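Local coordinates for protein Ral guanine nucleotide dissociation stimulator-like 2 (Mus musculus, PDB 4JGW) that probably acts as a guanine nucleotide exchange factor and associates in vitro with the GTP-bound forms of Rap1A and H-Ras as a putative effector, at residues A[123-126]-A[132-135]; A[143-148]-A[165-170]; A[54-59]-A[85-90]; A[61-66]-A[73-78]. All blocks are in the same frame, centred on the assembly; numbering follows the deposited sequence.

Contact 1: residues A[123-126]-A[132-135]; sequences STWL and DFGS
In the helical REM (Ras-GEF N-terminal) domain, the connection leaving helix 108-128 folds back on that helix, and Trp125 receives both Asp132 and Phe133 from it. The indole is used on two of its sides. At its edge, Trp125 NE1 donates to Asp132 OD2 at 3.0 Å, a nearly straight bond (170°) lying in the ring plane. Asp132 accepts through the anti lone pair of OD2, the one turned away from OD1, with its carboxylate standing almost perpendicular to the indole. Over one face comes Phe133, whose CZ sits 3.3 Å from Trp125 CD2. This is a T-shaped pair: the edge of the phenyl ring points into the indole face, with the planes inclined at 60°. Phe133 reaches it because its CG lies beside the backbone N (chi1 -58°), which swings the ring back toward the helix. Leu126 CD1 also packs on Phe133 CD1 at 3.7 Å. The in-plane N-H bond restrains the rotation of the indole, while the phenyl packs on one face. Beyond the pair, His83 meets Trp125 edge-to-face, Thr89 and Leu92 of helix 89-101 also pack against the indole, and Leu170 of helix 164-172 covers Leu126 and Phe133.

Contact 2: residues A[143-148]-A[165-170]; sequences RLESFL and DLIRNL
Glu145 grips with one carboxylate oxygen and packs with the other: OE2 forms a salt bridge with Arg171, just past residues 165-170, while OE1 lies 3.4 Å from Ile167 CG2. The second of these is a van der Waals contact, the two side chains crossing at about a right angle. Glu145 gets there with CG set between its backbone N and carbonyl carbon (chi1 86°) and the chain extended beyond it, which carries the carboxylate over Ile167 CG2 with OE2 paired to Arg171. Deeper in, the contact turns wholly apolar. Leu148 CD1 and Ile167 CD1 meet tip to tip at 3.8 Å, so Ile167 serves two partners through its two branches, CG2 to the glutamate and CD1 to the leucine. The two helices joined here, 138-151 and 164-172, belong to the REM domain; their short segments run close to antiparallel, at 159°, with axes 11.2 Å apart. That spacing is wide, and the joint area is accordingly modest at 198 Å². At the other end Leu144 CD2 and Leu170 CD1 touch more distantly, at 4.2 Å, their side chains again crossing at about a right angle. Phe93 and Leu100 of helix 89-101 pack against Leu144, Ile119 of helix 108-128 packs against Leu166, and Tyr153, in the loop after helix 138-151, touches Leu148.

Contact 3: residues A[54-59]-A[85-90]; sequences GTLEAL and AFTSTP
Leu56 makes most of the apolar contact here, spreading its two methyl groups over two consecutive residues, Phe86 and Thr87. Its CD1 comes to the edge of the phenyl ring, near the ring plane, at 3.8 Å from Phe86 CE1. The same ring carbon is approached by the next inward residue one helical turn on, Leu59, whose CD1 lies 4.0 Å from Phe86 CE1; Leu59 and Phe86 reach toward each other from opposite directions. Both leucine methyls thus converge on CE1 from the side of helix 56-63, and the ring reaches them with CG placed between its backbone N and carbonyl carbon (chi1 56°).

Against Thr87 the packing is of mixed character. Leu56 CD2 rests 3.5 Å from Thr87 OG1, a methyl against a hydroxyl oxygen, while CD1 of the same leucine lies 4.0 Å from Thr87 CG2. With OG1 anti to the backbone N (chi1 -175°), the threonine offers both of its branches to the leucine.

The polar bonds near the contact include two that cap helix starts. Thr55 OG1 accepts from Ala58 N at 3.1 Å, an N-cap bond for helix 56-63, and Ser88 OG makes a weak one to Ala91 N at the head of helix 89-101.

Ile414 of strand 414-415 packs on Leu56, Leu59 and Phe86 alike, and its backbone pairs with Gly54. The first turn of helix 56-63 and the loop before helix 89-101 thus meet in a small apolar cluster, placed where the REM domain meets the strand leading into helix 416-436 of the RasGEF catalytic region.

Contact 4: residues A[61-66]-A[73-78]; sequences RHLLDA and MMFTPA
His62 drives its edge into the face of Phe75, and this is where the contact is tight. His62 CD2 stands over the centre of the phenyl ring, 3.4 Å from Phe75 CG, with the planes at 74°: a T-shaped pair. Both rings leave their backbones with CG anti to N (chi1 -172° for His62), which carries them across the gap between the helices. His62 NE2, next to the buried CD2, is hydrogen-bonded to Asp72, and Phe26 meets the imidazole edge-to-face. Beside it Phe75 CE2 lies 3.7 Å from Leu63 N. The pair joins helix 56-63 to helix 75-82 across the short helix 68-71, within the REM domain; Phe416, at the start of helix 416-436, also meets the Phe75 ring.

The looser side runs through Leu63 and Thr76. Their methyls, Leu63 CD2 and Thr76 CG2, touch at 3.8 Å, the side chains crossing at about a right angle, but the polar groups are too far apart to bond directly. A water spans them instead, donating to Leu63 O at 2.6 Å and pairing with Thr76 OG1 at 2.9 Å, which gives this carbonyl at the end of the helix a partner.

All four contacts lie in the REM domain; contacts 3, 1 and 2 follow in series. Contact 4 is nested in the loop closed by contact 3; the two share helix 56-63, their centres are 12 Å apart, and Leu59 O touches Phe75 CZ at 3.4 Å. Contact 1 joins contact 3 through Thr89, whose CG2 packs 3.6 Å from Trp125 CZ2, across 16 Å between centres. It also abuts contact 2, 12 Å away between centres, where Phe133 CD2 meets Leu170 CD2 at 3.7 Å. Contacts 2 and 4 lie apart, about 9 Å at their nearest atoms. Contacts 3 and 4 border strand 414-415 and helix 416-436 of the catalytic region, whereas contact 2 lies farther out.

Contact 1: residues A[123-126]-A[132-135]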
loop_
_atom_site.group_PDB
_atom_site.type_symbol
_atom_site.label_atom_id
_atom_site.label_comp_id
_atom_site.label_asym_id
_atom_site.label_seq_id
_atom_site.Cartn_x
_atom_site.Cartn_y
_atom_site.Cartn_z
ATOM N N SER A 123 1.005 -21.889 -4.389
ATOM C CA SER A 123 1.373 -21.783 -2.976
ATOM C C SER A 123 1.880 -20.382 -2.640
ATOM O O SER A 123 1.475 -19.799 -1.632
ATOM C CB SER A 123 2.397 -22.855 -2.574
ATOM O OG SER A 123 3.579 -22.765 -3.353
ATOM N N THR A 124 2.750 -19.844 -3.493
ATOM C CA THR A 124 3.238 -18.469 -3.344
ATOM C C THR A 124 2.081 -17.463 -3.406
ATOM O O THR A 124 1.995 -16.565 -2.569
ATOM C CB THR A 124 4.323 -18.128 -4.398
ATOM O OG1 THR A 124 5.434 -19.018 -4.242
ATOM C CG2 THR A 124 4.816 -16.693 -4.239
ATOM N N TRP A 125 1.195 -17.640 -4.387
ATOM C CA TRP A 125 -0.000 -16.803 -4.558
ATOM C C TRP A 125 -0.881 -16.802 -3.308
ATOM O O TRP A 125 -1.289 -15.741 -2.829
ATOM C CB TRP A 125 -0.796 -17.275 -5.784
ATOM C CG TRP A 125 -1.953 -16.398 -6.216
ATOM C CD1 TRP A 125 -2.321 -15.189 -5.693
ATOM C CD2 TRP A 125 -2.858 -16.655 -7.300
ATOM N NE1 TRP A 125 -3.416 -14.694 -6.362
ATOM C CE2 TRP A 125 -3.764 -15.572 -7.355
ATOM C CE3 TRP A 125 -3.000 -17.703 -8.219
ATOM C CZ2 TRP A 125 -4.794 -15.504 -8.298
ATOM C CZ3 TRP A 125 -4.029 -17.636 -9.156
ATOM C CH2 TRP A 125 -4.912 -16.543 -9.187
ATOM N N LEU A 126 -1.155 -17.995 -2.784
ATOM C CA LEU A 126 -1.995 -18.155 -1.601
ATOM C C LEU A 126 -1.336 -17.571 -0.351
ATOM O O LEU A 126 -2.000 -16.919 0.459
ATOM C CB LEU A 126 -2.346 -19.631 -1.393
ATOM C CG LEU A 126 -3.210 -20.043 -0.196
ATOM C CD1 LEU A 126 -4.582 -19.373 -0.225
ATOM C CD2 LEU A 126 -3.351 -21.553 -0.173
ATOM N N ASP A 132 -7.349 -13.116 -2.008
ATOM C CA ASP A 132 -7.746 -13.329 -3.402
ATOM C C ASP A 132 -8.675 -14.530 -3.562
ATOM O O ASP A 132 -9.533 -14.544 -4.443
ATOM C CB ASP A 132 -6.513 -13.518 -4.297
ATOM C CG ASP A 132 -5.806 -12.211 -4.625
ATOM O OD1 ASP A 132 -6.185 -11.151 -4.084
ATOM O OD2 ASP A 132 -4.857 -12.247 -5.434
ATOM N N PHE A 133 -8.497 -15.529 -2.700
ATOM C CA PHE A 133 -9.224 -16.793 -2.797
ATOM C C PHE A 133 -10.441 -16.841 -1.872
ATOM O O PHE A 133 -10.340 -16.567 -0.672
ATOM C CB PHE A 133 -8.288 -17.968 -2.504
ATOM C CG PHE A 133 -7.100 -18.043 -3.424
ATOM C CD1 PHE A 133 -5.898 -17.431 -3.081
ATOM C CD2 PHE A 133 -7.185 -18.723 -4.635
ATOM C CE1 PHE A 133 -4.797 -17.496 -3.932
ATOM C CE2 PHE A 133 -6.089 -18.792 -5.492
ATOM C CZ PHE A 133 -4.893 -18.178 -5.138
ATOM N N GLY A 134 -11.586 -17.195 -2.445
ATOM C CA GLY A 134 -12.829 -17.318 -1.692
ATOM C C GLY A 134 -13.789 -18.308 -2.319
ATOM O O GLY A 134 -13.388 -19.397 -2.738
ATOM N N SER A 135 -15.061 -17.923 -2.380
ATOM C CA SER A 135 -16.117 -18.768 -2.935
ATOM C C SER A 135 -16.129 -18.738 -4.461
ATOM O O SER A 135 -16.577 -19.691 -5.101
ATOM C CB SER A 135 -17.481 -18.333 -2.388
ATOM O OG SER A 135 -18.539 -19.020 -3.035
#

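Contact 2: residues A[143-148]-A[165-170]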
loop_
_atom_site.group_PDB
_atom_site.type_symbol
_atom_site.label_atom_id
_atom_site.label_comp_id
_atom_site.label_asym_id
_atom_site.label_seq_id
_atom_site.Cartn_x
_atom_site.Cartn_y
_atom_site.Cartn_z
ATOM N N ARG A 143 -11.488 -28.028 -10.565
ATOM C CA ARG A 143 -10.788 -28.193 -11.834
ATOM C C ARG A 143 -9.322 -28.574 -11.607
ATOM O O ARG A 143 -8.747 -29.349 -12.374
ATOM C CB ARG A 143 -10.865 -26.886 -12.619
ATOM C CG ARG A 143 -11.090 -27.025 -14.109
ATOM C CD ARG A 143 -11.058 -25.652 -14.755
ATOM N NE ARG A 143 -11.328 -25.691 -16.188
ATOM C CZ ARG A 143 -11.317 -24.625 -16.984
ATOM N NH1 ARG A 143 -11.040 -23.421 -16.494
ATOM N NH2 ARG A 143 -11.579 -24.762 -18.277
ATOM N N LEU A 144 -8.728 -28.029 -10.546
ATOM C CA LEU A 144 -7.330 -28.295 -10.209
ATOM C C LEU A 144 -7.126 -29.657 -9.547
ATOM O O LEU A 144 -6.266 -30.431 -9.972
ATOM C CB LEU A 144 -6.763 -27.181 -9.318
ATOM C CG LEU A 144 -5.361 -27.368 -8.718
ATOM C CD1 LEU A 144 -4.274 -27.306 -9.788
ATOM C CD2 LEU A 144 -5.100 -26.337 -7.631
ATOM N N GLU A 145 -7.910 -29.944 -8.506
ATOM C CA GLU A 145 -7.709 -31.167 -7.724
ATOM C C GLU A 145 -8.161 -32.440 -8.447
ATOM O O GLU A 145 -7.676 -33.530 -8.142
ATOM C CB GLU A 145 -8.316 -31.051 -6.313
ATOM C CG GLU A 145 -9.790 -31.409 -6.173
ATOM C CD GLU A 145 -10.223 -31.506 -4.715
ATOM O OE1 GLU A 145 -10.290 -30.457 -4.037
ATOM O OE2 GLU A 145 -10.499 -32.633 -4.248
ATOM N N SER A 146 -9.071 -32.292 -9.410
ATOM C CA SER A 146 -9.457 -33.403 -10.279
ATOM C C SER A 146 -8.343 -33.711 -11.276
ATOM O O SER A 146 -8.169 -34.859 -11.678
ATOM C CB SER A 146 -10.766 -33.108 -11.015
ATOM O OG SER A 146 -10.604 -32.061 -11.957
ATOM N N PHE A 147 -7.598 -32.677 -11.667
ATOM C CA PHE A 147 -6.444 -32.824 -12.555
ATOM C C PHE A 147 -5.304 -33.579 -11.873
ATOM O O PHE A 147 -4.630 -34.399 -12.503
ATOM C CB PHE A 147 -5.967 -31.450 -13.050
ATOM C CG PHE A 147 -4.522 -31.418 -13.476
ATOM C CD1 PHE A 147 -4.148 -31.820 -14.755
ATOM C CD2 PHE A 147 -3.533 -30.986 -12.596
ATOM C CE1 PHE A 147 -2.812 -31.796 -15.148
ATOM C CE2 PHE A 147 -2.195 -30.960 -12.980
ATOM C CZ PHE A 147 -1.835 -31.365 -14.258
ATOM N N LEU A 148 -5.098 -33.292 -10.589
ATOM C CA LEU A 148 -4.011 -33.884 -9.805
ATOM C C LEU A 148 -4.227 -35.371 -9.527
ATOM O O LEU A 148 -3.287 -36.165 -9.614
ATOM C CB LEU A 148 -3.818 -33.117 -8.489
ATOM C CG LEU A 148 -3.268 -31.688 -8.582
ATOM C CD1 LEU A 148 -3.663 -30.876 -7.363
ATOM C CD2 LEU A 148 -1.753 -31.686 -8.762
ATOM N N ASP A 165 -1.103 -30.376 0.824
ATOM C CA ASP A 165 -1.284 -29.241 1.726
ATOM C C ASP A 165 -1.851 -28.009 1.020
ATOM O O ASP A 165 -2.583 -27.227 1.628
ATOM C CB ASP A 165 0.029 -28.890 2.430
ATOM C CG ASP A 165 0.316 -29.794 3.617
ATOM O OD1 ASP A 165 0.151 -29.331 4.766
ATOM O OD2 ASP A 165 0.696 -30.966 3.405
ATOM N N LEU A 166 -1.511 -27.847 -0.259
ATOM C CA LEU A 166 -1.999 -26.724 -1.061
ATOM C C LEU A 166 -3.517 -26.771 -1.235
ATOM O O LEU A 166 -4.194 -25.755 -1.064
ATOM C CB LEU A 166 -1.297 -26.675 -2.426
ATOM C CG LEU A 166 -1.752 -25.622 -3.450
ATOM C CD1 LEU A 166 -1.537 -24.197 -2.946
ATOM C CD2 LEU A 166 -1.050 -25.825 -4.780
ATOM N N ILE A 167 -4.038 -27.952 -1.567
ATOM C CA ILE A 167 -5.478 -28.150 -1.750
ATOM C C ILE A 167 -6.224 -27.879 -0.443
ATOM O O ILE A 167 -7.227 -27.162 -0.437
ATOM C CB ILE A 167 -5.808 -29.571 -2.283
ATOM C CG1 ILE A 167 -4.997 -29.877 -3.547
ATOM C CG2 ILE A 167 -7.307 -29.712 -2.566
ATOM C CD1 ILE A 167 -4.798 -31.360 -3.816
ATOM N N ARG A 168 -5.714 -28.440 0.653
ATOM C CA ARG A 168 -6.276 -28.236 1.990
ATOM C C ARG A 168 -6.323 -26.754 2.370
ATOM O O ARG A 168 -7.333 -26.273 2.890
ATOM C CB ARG A 168 -5.478 -29.032 3.030
ATOM C CG ARG A 168 -5.936 -28.843 4.475
ATOM C CD ARG A 168 -5.147 -29.724 5.435
ATOM N NE ARG A 168 -3.731 -29.361 5.507
ATOM C CZ ARG A 168 -3.191 -28.597 6.453
ATOM N NH1 ARG A 168 -3.941 -28.100 7.431
ATOM N NH2 ARG A 168 -1.891 -28.329 6.423
ATOM N N ASN A 169 -5.229 -26.043 2.101
ATOM C CA ASN A 169 -5.140 -24.610 2.377
ATOM C C ASN A 169 -6.058 -23.774 1.484
ATOM O O ASN A 169 -6.596 -22.755 1.923
ATOM C CB ASN A 169 -3.690 -24.125 2.271
ATOM C CG ASN A 169 -2.816 -24.624 3.413
ATOM O OD1 ASN A 169 -3.223 -24.618 4.575
ATOM N ND2 ASN A 169 -1.602 -25.049 3.085
ATOM N N LEU A 170 -6.238 -24.213 0.240
ATOM C CA LEU A 170 -7.151 -23.554 -0.696
ATOM C C LEU A 170 -8.617 -23.853 -0.378
ATOM O O LEU A 170 -9.496 -23.044 -0.684
ATOM C CB LEU A 170 -6.831 -23.943 -2.146
ATOM C CG LEU A 170 -5.595 -23.335 -2.824
ATOM C CD1 LEU A 170 -5.234 -24.122 -4.074
ATOM C CD2 LEU A 170 -5.794 -21.861 -3.161
#

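Contact 3: residues A[54-59]-A[85-90]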
loop_
_atom_site.group_PDB
_atom_site.type_symbol
_atom_site.label_atom_id
_atom_site.label_comp_id
_atom_site.label_asym_id
_atom_site.label_seq_id
_atom_site.Cartn_x
_atom_site.Cartn_y
_atom_site.Cartn_z
ATOM N N GLY A 54 2.483 -9.543 -23.767
ATOM C CA GLY A 54 1.885 -10.766 -24.281
ATOM C C GLY A 54 0.426 -10.912 -23.919
ATOM O O GLY A 54 -0.094 -10.163 -23.089
ATOM N N THR A 55 -0.234 -11.883 -24.547
ATOM C CA THR A 55 -1.627 -12.193 -24.244
ATOM C C THR A 55 -1.733 -12.799 -22.851
ATOM O O THR A 55 -0.744 -13.303 -22.306
ATOM C CB THR A 55 -2.242 -13.180 -25.266
ATOM O OG1 THR A 55 -1.550 -14.432 -25.205
ATOM C CG2 THR A 55 -2.167 -12.623 -26.686
ATOM N N LEU A 56 -2.935 -12.754 -22.284
ATOM C CA LEU A 56 -3.202 -13.329 -20.971
ATOM C C LEU A 56 -2.829 -14.815 -20.928
ATOM O O LEU A 56 -2.329 -15.311 -19.914
ATOM C CB LEU A 56 -4.671 -13.116 -20.595
ATOM C CG LEU A 56 -5.088 -13.171 -19.121
ATOM C CD1 LEU A 56 -4.219 -12.283 -18.233
ATOM C CD2 LEU A 56 -6.555 -12.789 -18.988
ATOM N N GLU A 57 -3.062 -15.505 -22.043
ATOM C CA GLU A 57 -2.700 -16.913 -22.195
ATOM C C GLU A 57 -1.179 -17.102 -22.219
ATOM O O GLU A 57 -0.658 -18.075 -21.665
ATOM C CB GLU A 57 -3.323 -17.492 -23.473
ATOM C CG GLU A 57 -4.845 -17.704 -23.422
ATOM C CD GLU A 57 -5.657 -16.413 -23.554
ATOM O OE1 GLU A 57 -5.092 -15.365 -23.945
ATOM O OE2 GLU A 57 -6.873 -16.452 -23.266
ATOM N N ALA A 58 -0.479 -16.168 -22.860
ATOM C CA ALA A 58 0.981 -16.210 -22.953
ATOM C C ALA A 58 1.646 -15.888 -21.617
ATOM O O ALA A 58 2.716 -16.417 -21.305
ATOM C CB ALA A 58 1.474 -15.262 -24.035
ATOM N N LEU A 59 1.008 -15.019 -20.834
ATOM C CA LEU A 59 1.478 -14.698 -19.488
ATOM C C LEU A 59 1.476 -15.945 -18.608
ATOM O O LEU A 59 2.412 -16.166 -17.838
ATOM C CB LEU A 59 0.626 -13.593 -18.846
ATOM C CG LEU A 59 0.545 -12.203 -19.493
ATOM C CD1 LEU A 59 -0.199 -11.235 -18.582
ATOM C CD2 LEU A 59 1.912 -11.638 -19.849
ATOM N N ALA A 85 -5.781 -5.859 -11.663
ATOM C CA ALA A 85 -5.880 -4.597 -12.391
ATOM C C ALA A 85 -6.300 -4.790 -13.850
ATOM O O ALA A 85 -6.879 -3.882 -14.453
ATOM C CB ALA A 85 -4.567 -3.828 -12.310
ATOM N N PHE A 86 -6.010 -5.965 -14.412
ATOM C CA PHE A 86 -6.295 -6.240 -15.830
ATOM C C PHE A 86 -7.076 -7.534 -16.088
ATOM O O PHE A 86 -7.654 -7.709 -17.163
ATOM C CB PHE A 86 -5.009 -6.200 -16.677
ATOM C CG PHE A 86 -3.922 -7.132 -16.200
ATOM C CD1 PHE A 86 -3.832 -8.429 -16.693
ATOM C CD2 PHE A 86 -2.976 -6.704 -15.270
ATOM C CE1 PHE A 86 -2.824 -9.291 -16.258
ATOM C CE2 PHE A 86 -1.965 -7.558 -14.831
ATOM C CZ PHE A 86 -1.890 -8.850 -15.327
ATOM N N THR A 87 -7.077 -8.439 -15.112
ATOM C CA THR A 87 -7.875 -9.667 -15.183
ATOM C C THR A 87 -8.559 -9.906 -13.832
ATOM O O THR A 87 -8.739 -8.963 -13.060
ATOM C CB THR A 87 -7.032 -10.896 -15.677
ATOM O OG1 THR A 87 -7.881 -12.039 -15.830
ATOM C CG2 THR A 87 -5.886 -11.239 -14.717
ATOM N N SER A 88 -8.962 -11.142 -13.551
ATOM C CA SER A 88 -9.502 -11.478 -12.236
ATOM C C SER A 88 -8.890 -12.769 -11.704
ATOM O O SER A 88 -8.328 -13.561 -12.466
ATOM C CB SER A 88 -11.031 -11.569 -12.272
ATOM O OG SER A 88 -11.466 -12.750 -12.917
ATOM N N THR A 89 -8.997 -12.960 -10.391
ATOM C CA THR A 89 -8.481 -14.149 -9.711
ATOM C C THR A 89 -9.072 -15.465 -10.244
ATOM O O THR A 89 -8.315 -16.400 -10.509
ATOM C CB THR A 89 -8.637 -14.031 -8.170
ATOM O OG1 THR A 89 -7.807 -12.966 -7.695
ATOM C CG2 THR A 89 -8.240 -15.320 -7.465
ATOM N N PRO A 90 -10.413 -15.543 -10.415
ATOM C CA PRO A 90 -10.947 -16.777 -11.004
ATOM C C PRO A 90 -10.533 -16.970 -12.467
ATOM O O PRO A 90 -10.345 -18.105 -12.906
ATOM C CB PRO A 90 -12.467 -16.608 -10.883
ATOM C CG PRO A 90 -12.689 -15.150 -10.715
ATOM C CD PRO A 90 -11.493 -14.630 -9.989
#

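Contact 4: residues A[61-66]-A[73-78]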
loop_
_atom_site.group_PDB
_atom_site.type_symbol
_atom_site.label_atom_id
_atom_site.label_comp_id
_atom_site.label_asym_id
_atom_site.label_seq_id
_atom_site.Cartn_x
_atom_site.Cartn_y
_atom_site.Cartn_z
ATOM N N ARG A 61 1.576 -19.139 -19.697
ATOM C CA ARG A 61 2.606 -20.050 -20.213
ATOM C C ARG A 61 3.969 -19.718 -19.612
ATOM O O ARG A 61 4.694 -20.609 -19.168
ATOM C CB ARG A 61 2.683 -20.010 -21.746
ATOM C CG ARG A 61 1.551 -20.738 -22.461
ATOM C CD ARG A 61 1.873 -20.989 -23.939
ATOM N NE ARG A 61 1.882 -19.761 -24.736
ATOM C CZ ARG A 61 0.814 -19.230 -25.330
ATOM N NH1 ARG A 61 -0.377 -19.808 -25.228
ATOM N NH2 ARG A 61 0.935 -18.110 -26.030
ATOM N N HIS A 62 4.297 -18.427 -19.596
ATOM C CA HIS A 62 5.527 -17.922 -18.991
ATOM C C HIS A 62 5.514 -18.124 -17.469
ATOM O O HIS A 62 6.543 -18.446 -16.872
ATOM C CB HIS A 62 5.708 -16.443 -19.355
ATOM C CG HIS A 62 7.030 -15.862 -18.953
ATOM N ND1 HIS A 62 8.235 -16.360 -19.401
ATOM C CD2 HIS A 62 7.332 -14.799 -18.171
ATOM C CE1 HIS A 62 9.222 -15.641 -18.897
ATOM N NE2 HIS A 62 8.701 -14.684 -18.149
ATOM N N LEU A 63 4.339 -17.961 -16.860
ATOM C CA LEU A 63 4.148 -18.172 -15.419
ATOM C C LEU A 63 4.535 -19.591 -14.998
ATOM O O LEU A 63 5.195 -19.787 -13.974
ATOM C CB LEU A 63 2.685 -17.922 -15.035
ATOM C CG LEU A 63 2.256 -17.239 -13.726
ATOM C CD1 LEU A 63 0.893 -17.781 -13.288
ATOM C CD2 LEU A 63 3.264 -17.361 -12.592
ATOM N N LEU A 64 4.126 -20.572 -15.800
ATOM C CA LEU A 64 4.284 -21.981 -15.448
ATOM C C LEU A 64 5.530 -22.627 -16.061
ATOM O O LEU A 64 5.715 -23.844 -15.978
ATOM C CB LEU A 64 3.014 -22.771 -15.800
ATOM C CG LEU A 64 1.679 -22.309 -15.195
ATOM C CD1 LEU A 64 0.577 -23.296 -15.530
ATOM C CD2 LEU A 64 1.761 -22.107 -13.685
ATOM N N ASP A 65 6.379 -21.801 -16.668
ATOM C CA ASP A 65 7.662 -22.241 -17.197
ATOM C C ASP A 65 8.683 -22.305 -16.063
ATOM O O ASP A 65 8.868 -21.333 -15.326
ATOM C CB ASP A 65 8.133 -21.288 -18.303
ATOM C CG ASP A 65 9.420 -21.748 -18.982
ATOM O OD1 ASP A 65 9.819 -22.922 -18.819
ATOM O OD2 ASP A 65 10.033 -20.924 -19.691
ATOM N N ALA A 66 9.342 -23.457 -15.939
ATOM C CA ALA A 66 10.320 -23.709 -14.876
ATOM C C ALA A 66 11.528 -22.769 -14.900
ATOM O O ALA A 66 12.150 -22.527 -13.864
ATOM C CB ALA A 66 10.779 -25.161 -14.921
ATOM N N MET A 73 13.000 -12.985 -12.738
ATOM C CA MET A 73 12.629 -13.121 -11.323
ATOM C C MET A 73 11.503 -12.206 -10.826
ATOM O O MET A 73 10.816 -12.552 -9.866
ATOM C CB MET A 73 13.850 -13.087 -10.384
ATOM C CG MET A 73 15.116 -12.480 -10.946
ATOM S SD MET A 73 16.548 -12.746 -9.874
ATOM C CE MET A 73 17.293 -14.208 -10.591
ATOM N N MET A 74 11.299 -11.064 -11.479
ATOM C CA MET A 74 10.210 -10.168 -11.091
ATOM C C MET A 74 8.840 -10.629 -11.602
ATOM O O MET A 74 7.811 -10.258 -11.037
ATOM C CB MET A 74 10.484 -8.719 -11.520
ATOM C CG MET A 74 9.521 -7.709 -10.878
ATOM S SD MET A 74 9.705 -5.996 -11.402
ATOM C CE MET A 74 11.273 -5.565 -10.641
ATOM N N PHE A 75 8.832 -11.447 -12.655
ATOM C CA PHE A 75 7.590 -11.777 -13.359
ATOM C C PHE A 75 6.493 -12.379 -12.483
ATOM O O PHE A 75 5.373 -11.869 -12.456
ATOM C CB PHE A 75 7.844 -12.690 -14.561
ATOM C CG PHE A 75 6.597 -13.013 -15.333
ATOM C CD1 PHE A 75 6.100 -12.120 -16.275
ATOM C CD2 PHE A 75 5.901 -14.193 -15.093
ATOM C CE1 PHE A 75 4.939 -12.403 -16.976
ATOM C CE2 PHE A 75 4.737 -14.485 -15.794
ATOM C CZ PHE A 75 4.257 -13.590 -16.738
ATOM N N THR A 76 6.821 -13.469 -11.792
ATOM C CA THR A 76 5.859 -14.207 -10.978
ATOM C C THR A 76 5.221 -13.353 -9.867
ATOM O O THR A 76 3.995 -13.274 -9.794
ATOM C CB THR A 76 6.482 -15.512 -10.408
ATOM O OG1 THR A 76 7.020 -16.289 -11.486
ATOM C CG2 THR A 76 5.449 -16.341 -9.652
ATOM N N PRO A 77 6.039 -12.708 -9.007
ATOM C CA PRO A 77 5.419 -11.892 -7.957
ATOM C C PRO A 77 4.676 -10.666 -8.496
ATOM O O PRO A 77 3.642 -10.291 -7.943
ATOM C CB PRO A 77 6.609 -11.470 -7.086
ATOM C CG PRO A 77 7.797 -11.580 -7.980
ATOM C CD PRO A 77 7.509 -12.744 -8.872
ATOM N N ALA A 78 5.194 -10.062 -9.565
ATOM C CA ALA A 78 4.548 -8.914 -10.202
ATOM C C ALA A 78 3.183 -9.267 -10.782
ATOM O O ALA A 78 2.218 -8.532 -10.578
ATOM C CB ALA A 78 5.448 -8.306 -11.277
HETATM O O HOH W 1 6.971 -19.074 -12.194
#